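Side-chain contacts in glyceraldehyde-3-phosphate dehydrogenase (Sulfolobus solfataricus, PDB 1B7G), which catalyses the phosphorylating oxidation of D-glyceraldehyde 3-phosphate in glycolysis, using NADP in preference to NAD: residues Val136-Cys139 with Asn140-Ala143; Ala297-Gln300 with Glu301-Val304. The protein carries 1 engineered substitution. All coordinates share one frame; numbering follows the deposited sequence.

Overall arrangement
From the N terminus, the nucleotide-binding half with its parallel sheet comes first. Strand 133-136 of that sheet runs into interaction 1, the N-cap and first turn of helix 139-152. Much later, strand 291-298 of the mixed sheet in the second half ends in interaction 2, a turn that leads to helix 304-315. Each contact closes its own local turn. They follow in series and neither nests in nor crosses the other. They still meet in space, the centres of interaction 1 and interaction 2 lying about 9 Å apart. Cys139 and Ala143 pack on Gln300 and Val298, and Thr142 touches Val304. Helix 139-152 is thereby joined to the mixed sheet and to the segment that follows strand 291-298, beside Cys139.

Interaction 1. Residues Val136-Cys139 with Asn140-Ala143; sequences VVSC and NTTA. With SO4 (sulfate ion), chain C.
Thr141 bonds to Ser138 twice. Thr141 N reaches Ser138 OG at 3.1 Å, which makes Ser138 the N-cap of helix 139-152. Thr141 OG1 donates to the same Ser138 OG at 2.7 Å. With OG1 set beside its own backbone N (chi1 -53°), Thr141 turns CG2 the other way, onto CB and CG1 of Val137, and the two side chains cross at about a right angle. Thr142 N meets Ser138 O at 2.8 Å in the first helical turn, nearly in line with the C=O bond. Thr142 OG1 comes to that oxygen from above the carbonyl plane. The helix starts at Cys139, the nucleophile by similarity and part of the catalytic site. Cys139 CB lies 3.1 Å from Asn140 N, and SG, beside its own backbone N (chi1 -56°), packs on Gln300 O. Cys139 O accepts from Ala143 N. A sulfate, probably from the crystallisation liquor, sits at this helix start in the inorganic phosphate site. Ser138 OG donates to its O4, and Asn140 gives N to O3 and ND2 to O2. His193 and Arg166 also bind the ion. With an alanine here in place of Ser138 the OG is gone, and Thr141 N and OG1 would probably both lose their acceptor and the anion one of its donors. Asn140 OD1 is hydrogen-bonded to His221, which helps fix the amide.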
loop_
_atom_site.group_PDB
_atom_site.type_symbol
_atom_site.label_atom_id
_atom_site.label_comp_id
_atom_site.label_asym_id
_atom_site.label_seq_id
_atom_site.Cartn_x
_atom_site.Cartn_y
_atom_site.Cartn_z
ATOM N N VAL A 136 -12.017 -23.062 -4.357
ATOM C CA VAL A 136 -10.603 -22.698 -4.269
ATOM C C VAL A 136 -10.277 -22.685 -2.756
ATOM O O VAL A 136 -10.935 -21.969 -2.022
ATOM C CB VAL A 136 -10.306 -21.326 -4.870
ATOM C CG1 VAL A 136 -8.895 -20.862 -4.479
ATOM C CG2 VAL A 136 -10.439 -21.330 -6.423
ATOM N N VAL A 137 -9.277 -23.425 -2.309
ATOM C CA VAL A 137 -8.966 -23.495 -0.875
ATOM C C VAL A 137 -8.586 -22.117 -0.317
ATOM O O VAL A 137 -8.332 -21.163 -1.057
ATOM C CB VAL A 137 -7.838 -24.477 -0.554
ATOM C CG1 VAL A 137 -8.410 -25.894 -0.371
ATOM C CG2 VAL A 137 -6.762 -24.481 -1.620
ATOM N N SER A 138 -8.547 -22.023 1.023
ATOM C CA SER A 138 -8.267 -20.734 1.664
ATOM C C SER A 138 -6.889 -20.242 1.331
ATOM O O SER A 138 -6.009 -20.958 0.825
ATOM C CB SER A 138 -8.418 -20.889 3.215
ATOM O OG SER A 138 -7.228 -21.592 3.671
ATOM N N CYS A 139 -6.582 -18.996 1.724
ATOM C CA CYS A 139 -5.283 -18.404 1.487
ATOM C C CYS A 139 -4.127 -19.220 2.094
ATOM O O CYS A 139 -3.104 -19.425 1.465
ATOM C CB CYS A 139 -5.270 -16.987 2.165
ATOM S SG CYS A 139 -6.653 -15.945 1.559
ATOM N N ASN A 140 -4.266 -19.640 3.370
ATOM C CA ASN A 140 -3.128 -20.379 3.957
ATOM C C ASN A 140 -3.128 -21.816 3.472
ATOM O O ASN A 140 -2.056 -22.400 3.343
ATOM C CB ASN A 140 -3.187 -20.279 5.498
ATOM C CG ASN A 140 -2.698 -18.899 5.938
ATOM O OD1 ASN A 140 -1.667 -18.427 5.463
ATOM N ND2 ASN A 140 -3.411 -18.248 6.829
ATOM N N THR A 141 -4.307 -22.360 3.089
ATOM C CA THR A 141 -4.294 -23.733 2.564
ATOM C C THR A 141 -3.573 -23.727 1.217
ATOM O O THR A 141 -2.806 -24.618 0.855
ATOM C CB THR A 141 -5.714 -24.277 2.390
ATOM O OG1 THR A 141 -6.451 -24.128 3.614
ATOM C CG2 THR A 141 -5.673 -25.768 2.032
ATOM N N THR A 142 -3.877 -22.673 0.424
ATOM C CA THR A 142 -3.205 -22.527 -0.875
ATOM C C THR A 142 -1.706 -22.487 -0.747
ATOM O O THR A 142 -0.976 -23.091 -1.543
ATOM C CB THR A 142 -3.698 -21.278 -1.616
ATOM O OG1 THR A 142 -5.106 -21.375 -1.894
ATOM C CG2 THR A 142 -2.975 -21.092 -2.949
ATOM N N ALA A 143 -1.182 -21.696 0.228
ATOM C CA ALA A 143 0.261 -21.558 0.346
ATOM C C ALA A 143 0.884 -22.908 0.742
ATOM O O ALA A 143 1.915 -23.260 0.199
ATOM C CB ALA A 143 0.597 -20.467 1.375
HETATM S S SO4 C . -7.006 -19.247 6.405
HETATM O O1 SO4 C . -8.059 -18.316 6.790
HETATM O O2 SO4 C . -5.952 -19.318 7.559
HETATM O O3 SO4 C . -6.229 -18.935 5.209
HETATM O O4 SO4 C . -7.669 -20.557 6.264
#

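Interaction 2. Residues Ala297-Gln300 with Glu301-Val304; sequences AVHQ and ESIV
His299 meets Glu301 and Ser302 with the two nitrogens of its ring. Its CG lies anti to the backbone N (chi1 -179°), which carries the ring back over the turn that follows. His299 CB comes no nearer than 4.1 Å to Ser302 OG, a loose contact. CG lies closer to the same hydroxyl. His299 ND1 is hydrogen-bonded to Ser302 OG at 2.9 Å, and Ile275 N is a further partner of this nitrogen. His299 CD2 lies 3.8 Å from Glu301 N, for the backbone N atoms of Glu301 and Ser302 stand over one face of the ring. His299 CE1 touches Glu301 CB at 3.6 Å. At the tip, His299 NE2 donates to Glu301 OE1 at 2.6 Å. That oxygen sits at the ring edge and uses its anti lone pair, with the carboxylate turned 83° from the ring. Bonds at both nitrogens hold the ring against rotation.

The backbone turn is closed by His299 O, which accepts from Ser302 N at 3.2 Å and Ile303 N at 3.1 Å. A water joins Gln300 O to Val304 N. Gln300, an NAD-binding residue by similarity, bends its amide alongside the Glu301 side chain, and its NE2 bonds to Asp170 and Leu217 O. Glu301 OE2 makes a salt bridge with Arg266 of the second subunit.

Val298 CG1 meets Ile303 CG2 across the turn. Around this pair, Val298 lies against Asn140 and Ala143 of helix 139-152 and His219 and His221 of strand 219-227, while Ile303 packs on Cys139 and on Val278 of strand 278-288.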
loop_
_atom_site.group_PDB
_atom_site.type_symbol
_atom_site.label_atom_id
_atom_site.label_comp_id
_atom_site.label_asym_id
_atom_site.label_seq_id
_atom_site.Cartn_x
_atom_site.Cartn_y
_atom_site.Cartn_z
ATOM N N ALA A 297 6.134 -16.246 4.205
ATOM C CA ALA A 297 5.037 -15.309 4.387
ATOM C C ALA A 297 3.938 -15.530 3.361
ATOM O O ALA A 297 4.208 -16.004 2.234
ATOM C CB ALA A 297 5.519 -13.846 4.310
ATOM N N VAL A 298 2.702 -15.182 3.683
ATOM C CA VAL A 298 1.580 -15.310 2.758
ATOM C C VAL A 298 0.797 -13.983 2.723
ATOM O O VAL A 298 0.356 -13.515 3.766
ATOM C CB VAL A 298 0.614 -16.421 3.171
ATOM C CG1 VAL A 298 -0.576 -16.540 2.238
ATOM C CG2 VAL A 298 1.329 -17.800 3.270
ATOM N N HIS A 299 0.680 -13.366 1.554
ATOM C CA HIS A 299 -0.133 -12.147 1.438
ATOM C C HIS A 299 -1.564 -12.561 1.186
ATOM O O HIS A 299 -1.959 -12.881 0.039
ATOM C CB HIS A 299 0.378 -11.183 0.367
ATOM C CG HIS A 299 -0.471 -9.925 0.308
ATOM N ND1 HIS A 299 -0.853 -9.339 -0.870
ATOM C CD2 HIS A 299 -1.036 -9.185 1.276
ATOM C CE1 HIS A 299 -1.616 -8.295 -0.635
ATOM N NE2 HIS A 299 -1.724 -8.161 0.682
ATOM N N GLN A 300 -2.374 -12.517 2.237
ATOM C CA GLN A 300 -3.712 -13.070 2.197
ATOM C C GLN A 300 -4.663 -12.291 1.297
ATOM O O GLN A 300 -5.662 -12.872 0.879
ATOM C CB GLN A 300 -4.411 -13.235 3.550
ATOM C CG GLN A 300 -4.726 -11.916 4.255
ATOM C CD GLN A 300 -3.508 -11.139 4.647
ATOM O OE1 GLN A 300 -2.392 -11.657 4.867
ATOM N NE2 GLN A 300 -3.638 -9.812 4.748
ATOM N N GLU A 301 -4.376 -11.016 1.048
ATOM C CA GLU A 301 -5.335 -10.308 0.176
ATOM C C GLU A 301 -5.287 -10.792 -1.279
ATOM O O GLU A 301 -6.273 -10.587 -1.997
ATOM C CB GLU A 301 -5.030 -8.811 0.230
ATOM C CG GLU A 301 -5.285 -8.226 1.652
ATOM C CD GLU A 301 -4.834 -6.742 1.615
ATOM O OE1 GLU A 301 -3.623 -6.497 1.457
ATOM O OE2 GLU A 301 -5.702 -5.875 1.690
ATOM N N SER A 302 -4.182 -11.354 -1.700
ATOM C CA SER A 302 -4.016 -11.703 -3.109
ATOM C C SER A 302 -3.631 -13.112 -3.482
ATOM O O SER A 302 -3.691 -13.398 -4.702
ATOM C CB SER A 302 -2.940 -10.758 -3.665
ATOM O OG SER A 302 -1.659 -10.998 -3.172
ATOM N N ILE A 303 -3.123 -13.957 -2.608
ATOM C CA ILE A 303 -2.663 -15.273 -3.011
ATOM C C ILE A 303 -3.664 -16.089 -3.807
ATOM O O ILE A 303 -3.242 -16.700 -4.808
ATOM C CB ILE A 303 -2.121 -16.104 -1.818
ATOM C CG1 ILE A 303 -1.652 -17.469 -2.356
ATOM C CG2 ILE A 303 -3.202 -16.211 -0.727
ATOM C CD1 ILE A 303 -0.732 -18.224 -1.370
ATOM N N VAL A 304 -4.963 -15.999 -3.538
ATOM C CA VAL A 304 -5.917 -16.820 -4.269
ATOM C C VAL A 304 -6.391 -16.208 -5.586
ATOM O O VAL A 304 -7.146 -16.886 -6.309
ATOM C CB VAL A 304 -7.120 -17.302 -3.463
ATOM C CG1 VAL A 304 -6.678 -18.170 -2.283
ATOM C CG2 VAL A 304 -8.052 -16.203 -2.983
HETATM O O HOH W 1 -6.284 -14.052 -1.564
#